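Local structure of hydroquinone dioxygenase small subunit (Pseudomonas sp., 4ZXA) at residues 81-86 and 130-135; 77-82 and 150-155; 91-96 and 137-142; 87-92 and 121-126. The protein forms, with a large subunit, the iron(II)-dependent hydroquinone 1,2-dioxygenase PnpCD, whose activity is probably oxidative opening of the hydroquinone ring; this subunit has a cupin fold. One frame throughout, in Å; residues are numbered along the deposited sequence.

Interaction 1: 81-86 and 130-135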
loop_
_atom_site.group_PDB
_atom_site.type_symbol
_atom_site.label_atom_id
_atom_site.label_comp_id
_atom_site.label_asym_id
_atom_site.label_seq_id
_atom_site.Cartn_x
_atom_site.Cartn_y
_atom_site.Cartn_z
ATOM N N GLU A 81 24.091 -10.278 33.860
ATOM C CA GLU A 81 22.779 -9.628 33.916
ATOM C C GLU A 81 22.934 -8.220 33.371
ATOM O O GLU A 81 24.053 -7.729 33.199
ATOM C CB GLU A 81 22.256 -9.561 35.353
ATOM C CG GLU A 81 21.829 -10.894 35.929
ATOM C CD GLU A 81 21.691 -10.851 37.440
ATOM O OE1 GLU A 81 22.677 -10.482 38.115
ATOM O OE2 GLU A 81 20.603 -11.190 37.960
ATOM N N PHE A 82 21.823 -7.554 33.099
ATOM C CA PHE A 82 21.913 -6.199 32.587
ATOM C C PHE A 82 20.854 -5.315 33.216
ATOM O O PHE A 82 19.787 -5.792 33.590
ATOM C CB PHE A 82 21.752 -6.209 31.074
ATOM C CG PHE A 82 22.774 -7.032 30.367
ATOM C CD1 PHE A 82 23.977 -6.468 29.968
ATOM C CD2 PHE A 82 22.545 -8.377 30.108
ATOM C CE1 PHE A 82 24.939 -7.227 29.307
ATOM C CE2 PHE A 82 23.497 -9.149 29.461
ATOM C CZ PHE A 82 24.699 -8.575 29.052
ATOM N N ALA A 83 21.146 -4.026 33.335
ATOM C CA ALA A 83 20.182 -3.087 33.901
ATOM C C ALA A 83 20.053 -1.876 33.000
ATOM O O ALA A 83 21.070 -1.314 32.556
ATOM C CB ALA A 83 20.600 -2.662 35.301
ATOM N N ILE A 84 18.805 -1.502 32.710
ATOM C CA ILE A 84 18.497 -0.259 32.001
ATOM C C ILE A 84 17.747 0.672 32.926
ATOM O O ILE A 84 16.695 0.316 33.463
ATOM C CB ILE A 84 17.550 -0.474 30.805
ATOM C CG1 ILE A 84 17.931 -1.723 30.008
ATOM C CG2 ILE A 84 17.504 0.790 29.924
ATOM C CD1 ILE A 84 18.914 -1.448 28.946
ATOM N N VAL A 85 18.265 1.877 33.102
ATOM C CA VAL A 85 17.557 2.869 33.896
ATOM C C VAL A 85 16.516 3.565 33.035
ATOM O O VAL A 85 16.855 4.271 32.090
ATOM C CB VAL A 85 18.518 3.902 34.473
ATOM C CG1 VAL A 85 17.733 5.074 35.079
ATOM C CG2 VAL A 85 19.410 3.239 35.501
ATOM N N MET A 86 15.247 3.357 33.362
ATOM C CA MET A 86 14.149 3.897 32.560
ATOM C C MET A 86 13.610 5.236 33.083
ATOM O O MET A 86 12.902 5.942 32.381
ATOM C CB MET A 86 13.029 2.857 32.440
ATOM C CG MET A 86 13.319 1.763 31.425
ATOM S SD MET A 86 13.242 2.344 29.704
ATOM C CE MET A 86 14.920 2.906 29.479
ATOM N N CYS A 130 23.980 -0.656 31.881
ATOM C CA CYS A 130 25.261 -1.189 32.288
ATOM C C CYS A 130 25.226 -2.715 32.336
ATOM O O CYS A 130 24.164 -3.328 32.507
ATOM C CB CYS A 130 25.698 -0.616 33.646
ATOM S SG CYS A 130 24.906 -1.391 35.060
ATOM N N LEU A 131 26.403 -3.314 32.184
ATOM C CA LEU A 131 26.597 -4.744 32.410
ATOM C C LEU A 131 26.679 -5.038 33.921
ATOM O O LEU A 131 27.306 -4.301 34.681
ATOM C CB LEU A 131 27.876 -5.216 31.697
ATOM C CG LEU A 131 28.546 -6.558 32.034
ATOM C CD1 LEU A 131 27.638 -7.752 31.752
ATOM C CD2 LEU A 131 29.833 -6.696 31.248
ATOM N N LEU A 132 26.011 -6.100 34.346
ATOM C CA LEU A 132 26.167 -6.626 35.689
ATOM C C LEU A 132 26.950 -7.934 35.577
ATOM O O LEU A 132 26.359 -9.006 35.470
ATOM C CB LEU A 132 24.797 -6.867 36.319
ATOM C CG LEU A 132 23.919 -5.612 36.343
ATOM C CD1 LEU A 132 22.488 -5.961 36.725
ATOM C CD2 LEU A 132 24.494 -4.546 37.286
ATOM N N PRO A 133 28.289 -7.841 35.607
ATOM C CA PRO A 133 29.192 -8.962 35.303
ATOM C C PRO A 133 28.944 -10.155 36.219
ATOM O O PRO A 133 28.719 -9.976 37.430
ATOM C CB PRO A 133 30.588 -8.396 35.582
ATOM C CG PRO A 133 30.409 -6.898 35.651
ATOM C CD PRO A 133 29.008 -6.670 36.134
ATOM N N ALA A 134 28.990 -11.358 35.648
ATOM C CA ALA A 134 28.840 -12.564 36.441
ATOM C C ALA A 134 29.982 -12.657 37.439
ATOM O O ALA A 134 31.140 -12.377 37.101
ATOM C CB ALA A 134 28.812 -13.808 35.544
ATOM N N GLY A 135 29.652 -13.051 38.666
ATOM C CA GLY A 135 30.657 -13.255 39.691
ATOM C C GLY A 135 31.037 -11.963 40.396
ATOM O O GLY A 135 32.133 -11.826 40.973
HETATM O O HOH W 1 25.208 -10.519 37.749
#
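Phe82 and Leu131 sit opposite each other as a non-hydrogen-bonded antiparallel pair, and their side chains cross obliquely on one face of the sheet. The touch is made by Leu131 CD1, which lies 3.7 Å from Phe82 CE1 and approaches the ring at a slant. Leu131 CG is anti to its backbone N (chi1 164°) and Phe82 CG is anti to its carbonyl carbon (chi1 -59°). Because the strands run antiparallel, both branches therefore set off toward the Glu81-Leu132 end of the pairing. An alanine in place of Phe82 would probably leave Leu131 CD1 without its aromatic neighbour and open a gap against Val237 of the large subunit, on which the ring also packs.

Glu81, Ala83, Cys130 and Leu132 occupy the other face. There the CB atoms of Glu81 and Leu132 stand 3.8 Å apart, while Leu132 CD1 leans over the backbone of the first strand, near Glu81 CB, and comes within 4.1 Å of Ala83 CB. Two hydrogen-bonded pairs clamp the backbones. Leu132 N donates to Glu81 O at 2.8 Å, and Ala83 and Cys130 exchange the second pair of bonds. A water lies 2.6 Å from Glu81 OE1 and 3.0 Å from Leu132 O. Cys130 also pairs with a strand of the large subunit, so this cupin sheet continues across the interface. Chemically, apolar groups meet on both faces, and the end of Glu81 adds the polar element: its buried carboxylate finds partners in Thr152 OG1, Tyr138 OH and the water.

Interaction 2: 77-82 and 150-155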
loop_
_atom_site.group_PDB
_atom_site.type_symbol
_atom_site.label_atom_id
_atom_site.label_comp_id
_atom_site.label_asym_id
_atom_site.label_seq_id
_atom_site.Cartn_x
_atom_site.Cartn_y
_atom_site.Cartn_z
ATOM N N ALA A 77 24.882 -13.020 40.774
ATOM C CA ALA A 77 24.451 -14.154 39.971
ATOM C C ALA A 77 25.650 -14.857 39.373
ATOM O O ALA A 77 26.753 -14.312 39.363
ATOM C CB ALA A 77 23.488 -13.711 38.866
ATOM N N ALA A 78 25.421 -16.065 38.866
ATOM C CA ALA A 78 26.489 -16.866 38.290
ATOM C C ALA A 78 26.669 -16.557 36.810
ATOM O O ALA A 78 27.603 -17.042 36.179
ATOM C CB ALA A 78 26.211 -18.354 38.500
ATOM N N HIS A 79 25.771 -15.749 36.255
ATOM C CA HIS A 79 25.854 -15.368 34.838
ATOM C C HIS A 79 25.683 -13.865 34.686
ATOM O O HIS A 79 25.258 -13.192 35.615
ATOM C CB HIS A 79 24.762 -16.076 34.061
ATOM C CG HIS A 79 23.406 -15.851 34.634
ATOM N ND1 HIS A 79 22.740 -14.648 34.518
ATOM C CD2 HIS A 79 22.599 -16.660 35.362
ATOM C CE1 HIS A 79 21.575 -14.735 35.132
ATOM N NE2 HIS A 79 21.467 -15.944 35.659
ATOM N N ASP A 80 26.012 -13.333 33.519
ATOM C CA ASP A 80 25.758 -11.922 33.236
ATOM C C ASP A 80 24.289 -11.512 33.400
ATOM O O ASP A 80 23.363 -12.288 33.109
ATOM C CB ASP A 80 26.195 -11.586 31.823
ATOM C CG ASP A 80 27.694 -11.615 31.655
ATOM O OD1 ASP A 80 28.396 -11.420 32.664
ATOM O OD2 ASP A 80 28.168 -11.820 30.515
ATOM N N GLU A 81 24.091 -10.278 33.860
ATOM C CA GLU A 81 22.779 -9.628 33.916
ATOM C C GLU A 81 22.934 -8.220 33.371
ATOM O O GLU A 81 24.053 -7.729 33.199
ATOM C CB GLU A 81 22.256 -9.561 35.353
ATOM C CG GLU A 81 21.829 -10.894 35.929
ATOM C CD GLU A 81 21.691 -10.851 37.440
ATOM O OE1 GLU A 81 22.677 -10.482 38.115
ATOM O OE2 GLU A 81 20.603 -11.190 37.960
ATOM N N PHE A 82 21.823 -7.554 33.099
ATOM C CA PHE A 82 21.913 -6.199 32.587
ATOM C C PHE A 82 20.854 -5.315 33.216
ATOM O O PHE A 82 19.787 -5.792 33.590
ATOM C CB PHE A 82 21.752 -6.209 31.074
ATOM C CG PHE A 82 22.774 -7.032 30.367
ATOM C CD1 PHE A 82 23.977 -6.468 29.968
ATOM C CD2 PHE A 82 22.545 -8.377 30.108
ATOM C CE1 PHE A 82 24.939 -7.227 29.307
ATOM C CE2 PHE A 82 23.497 -9.149 29.461
ATOM C CZ PHE A 82 24.699 -8.575 29.052
ATOM N N GLN A 150 15.606 -4.885 34.515
ATOM C CA GLN A 150 16.665 -5.871 34.618
ATOM C C GLN A 150 16.401 -7.077 33.712
ATOM O O GLN A 150 15.339 -7.703 33.786
ATOM C CB GLN A 150 16.841 -6.319 36.076
ATOM C CG GLN A 150 17.896 -7.395 36.262
ATOM C CD GLN A 150 18.689 -7.241 37.561
ATOM O OE1 GLN A 150 18.728 -6.160 38.162
ATOM N NE2 GLN A 150 19.339 -8.326 37.988
ATOM N N GLN A 151 17.382 -7.381 32.865
ATOM C CA GLN A 151 17.377 -8.584 32.042
ATOM C C GLN A 151 18.135 -9.715 32.739
ATOM O O GLN A 151 19.337 -9.612 32.990
ATOM C CB GLN A 151 18.021 -8.288 30.693
ATOM C CG GLN A 151 18.200 -9.506 29.804
ATOM C CD GLN A 151 19.103 -9.185 28.635
ATOM O OE1 GLN A 151 19.846 -8.202 28.681
ATOM N NE2 GLN A 151 19.046 -9.999 27.580
ATOM N N THR A 152 17.436 -10.799 33.047
ATOM C CA THR A 152 18.059 -11.866 33.819
ATOM C C THR A 152 17.294 -13.184 33.684
ATOM O O THR A 152 16.568 -13.381 32.708
ATOM C CB THR A 152 18.220 -11.455 35.319
ATOM O OG1 THR A 152 19.014 -12.431 36.009
ATOM C CG2 THR A 152 16.858 -11.311 36.005
ATOM N N ILE A 153 17.444 -14.075 34.665
ATOM C CA ILE A 153 16.770 -15.368 34.645
ATOM C C ILE A 153 15.939 -15.556 35.906
ATOM O O ILE A 153 16.374 -15.191 36.987
ATOM C CB ILE A 153 17.804 -16.505 34.517
ATOM C CG1 ILE A 153 18.617 -16.314 33.228
ATOM C CG2 ILE A 153 17.131 -17.881 34.590
ATOM C CD1 ILE A 153 19.692 -17.367 32.995
ATOM N N LYS A 154 14.741 -16.119 35.771
ATOM C CA LYS A 154 13.854 -16.312 36.923
ATOM C C LYS A 154 14.633 -16.958 38.064
ATOM O O LYS A 154 15.290 -17.984 37.869
ATOM C CB LYS A 154 12.643 -17.177 36.553
ATOM C CG LYS A 154 11.317 -16.744 37.189
ATOM C CD LYS A 154 10.846 -17.757 38.201
ATOM C CE LYS A 154 9.781 -18.682 37.662
ATOM N NZ LYS A 154 8.479 -17.993 37.583
ATOM N N GLY A 155 14.571 -16.334 39.240
ATOM C CA GLY A 155 15.259 -16.815 40.426
ATOM C C GLY A 155 14.453 -16.664 41.708
ATOM O O GLY A 155 13.263 -16.336 41.664
#
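Glu81 OE2 is gripped by two side chains of the neighbouring strand. Thr152 OG1 donates to it at 2.8 Å, using the anti lone pair of the oxygen, and Gln150 NE2 adds a weak, bent bond at 3.1 Å. Thr152 OG1 is anti to its own backbone N (chi1 -171°) and lies side by side with the Glu81 chain, whereas the Gln150 amide stands nearly perpendicular to the carboxylate. Tyr138 OH bonds both Gln150 NE2 and the other carboxylate oxygen, so the buried acid is fixed in rotation from both oxygens.

Farther out, the His79 ring is held by a hydrogen bond from its ND1 to Asp80 O, 2.8 Å long and in the ring plane. Ile153 CD1 makes a CH-pi contact over one face, 3.8 Å from the ring centroid and displaced toward the rim. Ala77 CB stands over the opposite face, and Thr152 OG1 meets the ring edge in plane. His79 NE2 is bonded to Gly106 N.

Phe82 and Gln151 form a hydrogen-bonded antiparallel pair, with Gln151 N bonded to Phe82 O at 3.0 Å. Their side chains run alongside each other, Gln151 OE1 lying 3.1 Å from Phe82 CD2 and also bonding Ser236 of the large subunit. Within the mixed sheet of the cupin fold, strand 81-87 thus lies between strands 128-132 and 145-153, and strand 61-69 flanks the latter on its far side.

Interaction 3: 91-96 and 137-142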
loop_
_atom_site.group_PDB
_atom_site.type_symbol
_atom_site.label_atom_id
_atom_site.label_comp_id
_atom_site.label_asym_id
_atom_site.label_seq_id
_atom_site.Cartn_x
_atom_site.Cartn_y
_atom_site.Cartn_z
ATOM N N ARG A 91 22.818 4.875 41.152
ATOM C CA ARG A 91 24.231 4.594 41.318
ATOM C C ARG A 91 24.353 3.087 41.537
ATOM O O ARG A 91 23.595 2.503 42.313
ATOM C CB ARG A 91 24.762 5.366 42.528
ATOM C CG ARG A 91 26.157 4.978 42.994
ATOM C CD ARG A 91 26.620 5.881 44.138
ATOM N NE ARG A 91 28.003 5.605 44.500
ATOM C CZ ARG A 91 28.357 4.660 45.366
ATOM N NH1 ARG A 91 27.416 3.931 45.951
ATOM N NH2 ARG A 91 29.640 4.445 45.654
ATOM N N VAL A 92 25.289 2.450 40.845
ATOM C CA VAL A 92 25.465 1.007 40.977
ATOM C C VAL A 92 26.877 0.710 41.489
ATOM O O VAL A 92 27.860 1.037 40.815
ATOM C CB VAL A 92 25.196 0.264 39.620
ATOM C CG1 VAL A 92 25.226 -1.253 39.804
ATOM C CG2 VAL A 92 23.857 0.695 39.014
ATOM N N GLU A 93 26.968 0.106 42.677
ATOM C CA GLU A 93 28.255 -0.251 43.283
ATOM C C GLU A 93 28.646 -1.678 42.926
ATOM O O GLU A 93 27.809 -2.579 42.984
ATOM C CB GLU A 93 28.177 -0.181 44.804
ATOM C CG GLU A 93 28.128 1.200 45.405
ATOM C CD GLU A 93 27.627 1.177 46.849
ATOM O OE1 GLU A 93 28.222 0.461 47.690
ATOM O OE2 GLU A 93 26.624 1.866 47.136
ATOM N N PHE A 94 29.924 -1.896 42.619
ATOM C CA PHE A 94 30.393 -3.214 42.193
ATOM C C PHE A 94 31.511 -3.778 43.064
ATOM O O PHE A 94 32.554 -3.147 43.236
ATOM C CB PHE A 94 30.892 -3.161 40.740
ATOM C CG PHE A 94 29.812 -2.900 39.728
ATOM C CD1 PHE A 94 29.099 -3.952 39.167
ATOM C CD2 PHE A 94 29.518 -1.609 39.331
ATOM C CE1 PHE A 94 28.101 -3.715 38.223
ATOM C CE2 PHE A 94 28.521 -1.357 38.394
ATOM C CZ PHE A 94 27.812 -2.410 37.838
ATOM N N LEU A 95 31.296 -4.983 43.583
ATOM C CA LEU A 95 32.340 -5.749 44.260
ATOM C C LEU A 95 32.727 -6.990 43.460
ATOM O O LEU A 95 31.850 -7.755 43.044
ATOM C CB LEU A 95 31.826 -6.229 45.608
ATOM C CG LEU A 95 31.855 -5.237 46.750
ATOM C CD1 LEU A 95 31.174 -5.873 47.943
ATOM C CD2 LEU A 95 33.301 -4.893 47.036
ATOM N N LYS A 96 34.028 -7.202 43.260
ATOM C CA LYS A 96 34.506 -8.460 42.693
ATOM C C LYS A 96 34.664 -9.512 43.781
ATOM O O LYS A 96 35.665 -9.525 44.494
ATOM C CB LYS A 96 35.839 -8.293 41.964
ATOM C CG LYS A 96 36.279 -9.572 41.241
ATOM C CD LYS A 96 37.651 -9.424 40.609
ATOM C CE LYS A 96 37.626 -9.816 39.139
ATOM N NZ LYS A 96 38.962 -9.638 38.502
ATOM N N ALA A 137 29.266 -8.749 42.957
ATOM C CA ALA A 137 28.101 -8.333 43.719
ATOM C C ALA A 137 27.827 -6.898 43.308
ATOM O O ALA A 137 28.760 -6.143 43.010
ATOM C CB ALA A 137 28.358 -8.435 45.206
ATOM N N TYR A 138 26.557 -6.522 43.259
ATOM C CA TYR A 138 26.224 -5.174 42.827
ATOM C C TYR A 138 25.091 -4.616 43.666
ATOM O O TYR A 138 24.218 -5.358 44.111
ATOM C CB TYR A 138 25.893 -5.148 41.325
ATOM C CG TYR A 138 24.748 -6.042 40.928
ATOM C CD1 TYR A 138 24.965 -7.365 40.586
ATOM C CD2 TYR A 138 23.444 -5.559 40.899
ATOM C CE1 TYR A 138 23.911 -8.194 40.218
ATOM C CE2 TYR A 138 22.377 -6.376 40.529
ATOM C CZ TYR A 138 22.612 -7.697 40.188
ATOM O OH TYR A 138 21.558 -8.530 39.827
ATOM N N ARG A 139 25.122 -3.307 43.897
ATOM C CA ARG A 139 24.151 -2.648 44.771
ATOM C C ARG A 139 23.648 -1.355 44.131
ATOM O O ARG A 139 24.421 -0.618 43.518
ATOM C CB ARG A 139 24.792 -2.362 46.137
ATOM C CG ARG A 139 23.823 -1.904 47.228
ATOM C CD ARG A 139 24.438 -2.018 48.620
ATOM N NE ARG A 139 25.571 -1.111 48.807
ATOM C CZ ARG A 139 26.129 -0.840 49.990
ATOM N NH1 ARG A 139 25.660 -1.409 51.098
ATOM N NH2 ARG A 139 27.155 -0.000 50.069
ATOM N N PHE A 140 22.349 -1.106 44.267
ATOM C CA PHE A 140 21.693 0.061 43.681
ATOM C C PHE A 140 21.480 1.191 44.705
ATOM O O PHE A 140 20.974 0.955 45.809
ATOM C CB PHE A 140 20.331 -0.347 43.118
ATOM C CG PHE A 140 20.397 -1.309 41.950
ATOM C CD1 PHE A 140 21.216 -1.060 40.862
ATOM C CD2 PHE A 140 19.617 -2.457 41.939
ATOM C CE1 PHE A 140 21.257 -1.940 39.791
ATOM C CE2 PHE A 140 19.659 -3.343 40.873
ATOM C CZ PHE A 140 20.476 -3.084 39.803
ATOM N N GLU A 141 21.849 2.414 44.317
ATOM C CA GLU A 141 21.650 3.622 45.126
ATOM C C GLU A 141 20.749 4.619 44.409
ATOM O O GLU A 141 21.074 5.060 43.312
ATOM C CB GLU A 141 22.982 4.334 45.348
ATOM C CG GLU A 141 23.991 3.577 46.167
ATOM C CD GLU A 141 23.570 3.448 47.612
ATOM O OE1 GLU A 141 22.515 4.025 47.988
ATOM O OE2 GLU A 141 24.299 2.759 48.361
ATOM N N ALA A 142 19.652 5.023 45.037
ATOM C CA ALA A 142 18.738 5.965 44.402
ATOM C C ALA A 142 18.232 7.031 45.377
ATOM O O ALA A 142 17.500 6.719 46.323
ATOM C CB ALA A 142 17.564 5.218 43.772
#
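Two carboxylates meet almost in one plane where Glu93 OE2 comes within 2.8 Å of Glu141 OE2. An approach this close between acids would probably favour the uptake of a proton by one of them, although positive charge is also at hand. Arg139 NH2 makes a salt bridge to Glu93 OE1 at 2.6 Å, reaching the syn lone pair with the oxygen near the guanidinium plane. The Arg139 chain bends at chi3 (65°), which places NE for a second, weak bond to the same oxygen. The two side chains run side by side, but carboxylate and guanidinium are turned 76° against each other. Glu141 OE2 has a further partner in Gln71 NE2, and Arg91 completes the charged network, though the position of its NH1 is less certain.

These groups line one face of a regular antiparallel pairing between strands 89-97 and 136-142, adjacent members of the antiparallel sheet of this cupin fold. Three hydrogen-bonded pairs, Arg91-Glu141, Glu93-Arg139 and Leu95-Ala137, zip the backbones together, the Glu141 N to Arg91 O bond measuring 2.7 Å. Next to the charges, Arg91 CB and Glu141 CB pack at 3.5 Å.

The reverse face is apolar and buried. Val92 CG2 touches the edge of the Phe140 ring, 3.7 Å from CD1 and in the ring plane, the two side chains pointing the same way. Phe94 CD1 lies 4.0 Å from Tyr138 CB, the ring meeting it at a slant. The Tyr138 hydroxyl reaches the other sheet, to the Glu81 carboxylate, while Phe94 packs on Leu214 of the large subunit.

Interaction 4: 87-92 and 121-126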
loop_
_atom_site.group_PDB
_atom_site.type_symbol
_atom_site.label_atom_id
_atom_site.label_comp_id
_atom_site.label_asym_id
_atom_site.label_seq_id
_atom_site.Cartn_x
_atom_site.Cartn_y
_atom_site.Cartn_z
ATOM N N ASP A 87 13.958 5.570 34.319
ATOM C CA ASP A 87 13.601 6.843 34.925
ATOM C C ASP A 87 14.439 7.073 36.188
ATOM O O ASP A 87 14.812 6.126 36.881
ATOM C CB ASP A 87 12.119 6.877 35.273
ATOM C CG ASP A 87 11.693 8.194 35.903
ATOM O OD1 ASP A 87 12.271 9.250 35.555
ATOM O OD2 ASP A 87 10.773 8.174 36.741
ATOM N N GLY A 88 14.744 8.330 36.482
ATOM C CA GLY A 88 15.473 8.649 37.689
ATOM C C GLY A 88 16.958 8.477 37.479
ATOM O O GLY A 88 17.452 8.548 36.350
ATOM N N GLU A 89 17.675 8.237 38.566
ATOM C CA GLU A 89 19.118 8.135 38.492
ATOM C C GLU A 89 19.636 7.142 39.523
ATOM O O GLU A 89 19.446 7.305 40.727
ATOM C CB GLU A 89 19.725 9.521 38.692
ATOM C CG GLU A 89 21.229 9.584 38.591
ATOM C CD GLU A 89 21.727 11.023 38.503
ATOM O OE1 GLU A 89 22.944 11.242 38.723
ATOM O OE2 GLU A 89 20.896 11.926 38.212
ATOM N N VAL A 90 20.271 6.084 39.050
ATOM C CA VAL A 90 20.739 5.065 39.968
ATOM C C VAL A 90 22.251 5.004 39.964
ATOM O O VAL A 90 22.884 5.104 38.916
ATOM C CB VAL A 90 20.161 3.689 39.623
ATOM C CG1 VAL A 90 20.660 2.644 40.599
ATOM C CG2 VAL A 90 18.644 3.737 39.627
ATOM N N ARG A 91 22.818 4.875 41.152
ATOM C CA ARG A 91 24.231 4.594 41.318
ATOM C C ARG A 91 24.353 3.087 41.537
ATOM O O ARG A 91 23.595 2.503 42.313
ATOM C CB ARG A 91 24.762 5.366 42.528
ATOM C CG ARG A 91 26.157 4.978 42.994
ATOM C CD ARG A 91 26.620 5.881 44.138
ATOM N NE ARG A 91 28.003 5.605 44.500
ATOM C CZ ARG A 91 28.357 4.660 45.366
ATOM N NH1 ARG A 91 27.416 3.931 45.951
ATOM N NH2 ARG A 91 29.640 4.445 45.654
ATOM N N VAL A 92 25.289 2.450 40.845
ATOM C CA VAL A 92 25.465 1.007 40.977
ATOM C C VAL A 92 26.877 0.710 41.489
ATOM O O VAL A 92 27.860 1.037 40.815
ATOM C CB VAL A 92 25.196 0.264 39.620
ATOM C CG1 VAL A 92 25.226 -1.253 39.804
ATOM C CG2 VAL A 92 23.857 0.695 39.014
ATOM N N TYR A 121 32.062 2.153 40.744
ATOM C CA TYR A 121 30.631 2.330 40.558
ATOM C C TYR A 121 30.314 3.008 39.243
ATOM O O TYR A 121 31.188 3.573 38.574
ATOM C CB TYR A 121 30.022 3.144 41.703
ATOM C CG TYR A 121 30.553 4.554 41.786
ATOM C CD1 TYR A 121 31.686 4.843 42.537
ATOM C CD2 TYR A 121 29.930 5.600 41.110
ATOM C CE1 TYR A 121 32.182 6.129 42.621
ATOM C CE2 TYR A 121 30.423 6.895 41.189
ATOM C CZ TYR A 121 31.551 7.150 41.948
ATOM O OH TYR A 121 32.063 8.421 42.041
ATOM N N VAL A 122 29.036 2.944 38.894
ATOM C CA VAL A 122 28.524 3.566 37.695
ATOM C C VAL A 122 27.350 4.461 38.082
ATOM O O VAL A 122 26.603 4.164 39.018
ATOM C CB VAL A 122 28.059 2.494 36.672
ATOM C CG1 VAL A 122 27.389 3.149 35.483
ATOM C CG2 VAL A 122 29.237 1.647 36.225
ATOM N N LEU A 123 27.187 5.552 37.348
ATOM C CA LEU A 123 26.079 6.461 37.578
ATOM C C LEU A 123 25.126 6.497 36.401
ATOM O O LEU A 123 25.397 7.131 35.392
ATOM C CB LEU A 123 26.613 7.852 37.859
ATOM C CG LEU A 123 26.342 8.234 39.300
ATOM C CD1 LEU A 123 27.331 9.299 39.784
ATOM C CD2 LEU A 123 24.883 8.694 39.355
ATOM N N LEU A 124 23.998 5.818 36.543
ATOM C CA LEU A 124 23.061 5.649 35.437
ATOM C C LEU A 124 21.914 6.649 35.497
ATOM O O LEU A 124 21.186 6.730 36.496
ATOM C CB LEU A 124 22.480 4.225 35.433
ATOM C CG LEU A 124 23.473 3.068 35.298
ATOM C CD1 LEU A 124 22.766 1.713 35.459
ATOM C CD2 LEU A 124 24.229 3.136 33.968
ATOM N N LYS A 125 21.744 7.402 34.419
ATOM C CA LYS A 125 20.547 8.210 34.267
ATOM C C LYS A 125 19.654 7.522 33.243
ATOM O O LYS A 125 20.061 6.537 32.635
ATOM C CB LYS A 125 20.905 9.626 33.821
ATOM C CG LYS A 125 21.737 10.403 34.832
ATOM C CD LYS A 125 22.307 11.686 34.222
ATOM C CE LYS A 125 22.824 12.627 35.311
ATOM N NZ LYS A 125 23.984 13.440 34.848
ATOM N N ARG A 126 18.443 8.040 33.067
ATOM C CA ARG A 126 17.496 7.502 32.096
ATOM C C ARG A 126 18.085 7.199 30.714
ATOM O O ARG A 126 18.751 8.031 30.091
ATOM C CB ARG A 126 16.326 8.463 31.911
ATOM C CG ARG A 126 15.316 7.952 30.887
ATOM C CD ARG A 126 14.161 8.903 30.761
ATOM N NE ARG A 126 14.536 10.105 30.026
ATOM C CZ ARG A 126 13.818 11.222 30.016
ATOM N NH1 ARG A 126 12.689 11.300 30.722
ATOM N NH2 ARG A 126 14.241 12.262 29.307
HETATM O O HOH W 2 17.286 10.615 34.620
#
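Glu89 runs extended alongside Lys125 and past Leu123. Its CB lies 3.8 Å from Leu124 O, and its CG, anti to the backbone N (chi1 -178°), comes to 3.5 Å from the same oxygen. CD rests 3.7 Å from Lys125 CG. At the tip OE1 meets Leu123 CD2 at 3.3 Å, and both oxygens lie near Lys125 CE, OE2 at 3.6 Å. Lys125 NZ stays 4.6 Å from Glu89 OE1, too far for a salt bridge. An alanine in place of Glu89 would probably leave the Lys125 ammonium without this nearby negative charge and uncover Leu123 CD2.

On the same face, Arg91 passes over the Tyr121 ring in a cation-pi contact, its CZ 4.6 Å from the ring centroid and the guanidinium tilted 42° to the ring. NE lies above the ring, offset toward the rim. The guanidinium also pairs with Glu93, although the position of NH1 is less certain. The other face of the sheet carries Val92 CG2 against Leu124 CD1, 3.9 Å apart. Val90-Leu124 and Val92-Val122 are the hydrogen-bonded pairs. Beside Gly88 and Arg126, a water donates to Gly88 O and accepts from Arg126 N.

Tyr121 to Leu123 also pair with a strand of the large subunit, which extends the cupin sheet between subunits. Across the contact, Glu89 and Lys125 attract only at a distance and Arg91 acts on Tyr121 through its ring, so the direct hydrogen bonds between the segments come from the backbone.

From the N terminus, residues 77-82 open interaction 2, which is the last to close, at 150-155. Interaction 1 starts from the overlapping stretch 81-86 and closes earlier, at 130-135. Interaction 4 lies wholly within that span, joining 87-92 to 121-126. Interaction 3 shares Arg91 and Val92 with it but closes later, at 137-142, so that it crosses interaction 1 while remaining within the span of interaction 2. Interactions 1 and 2 build the mixed sheet on both flanks of strand 81-87; interactions 3 and 4 do the same for strand 89-97 in the antiparallel sheet. A side-chain hydrogen bond between interactions 1 and 3 and packing of Val85 on Leu124 tie the two sheets together.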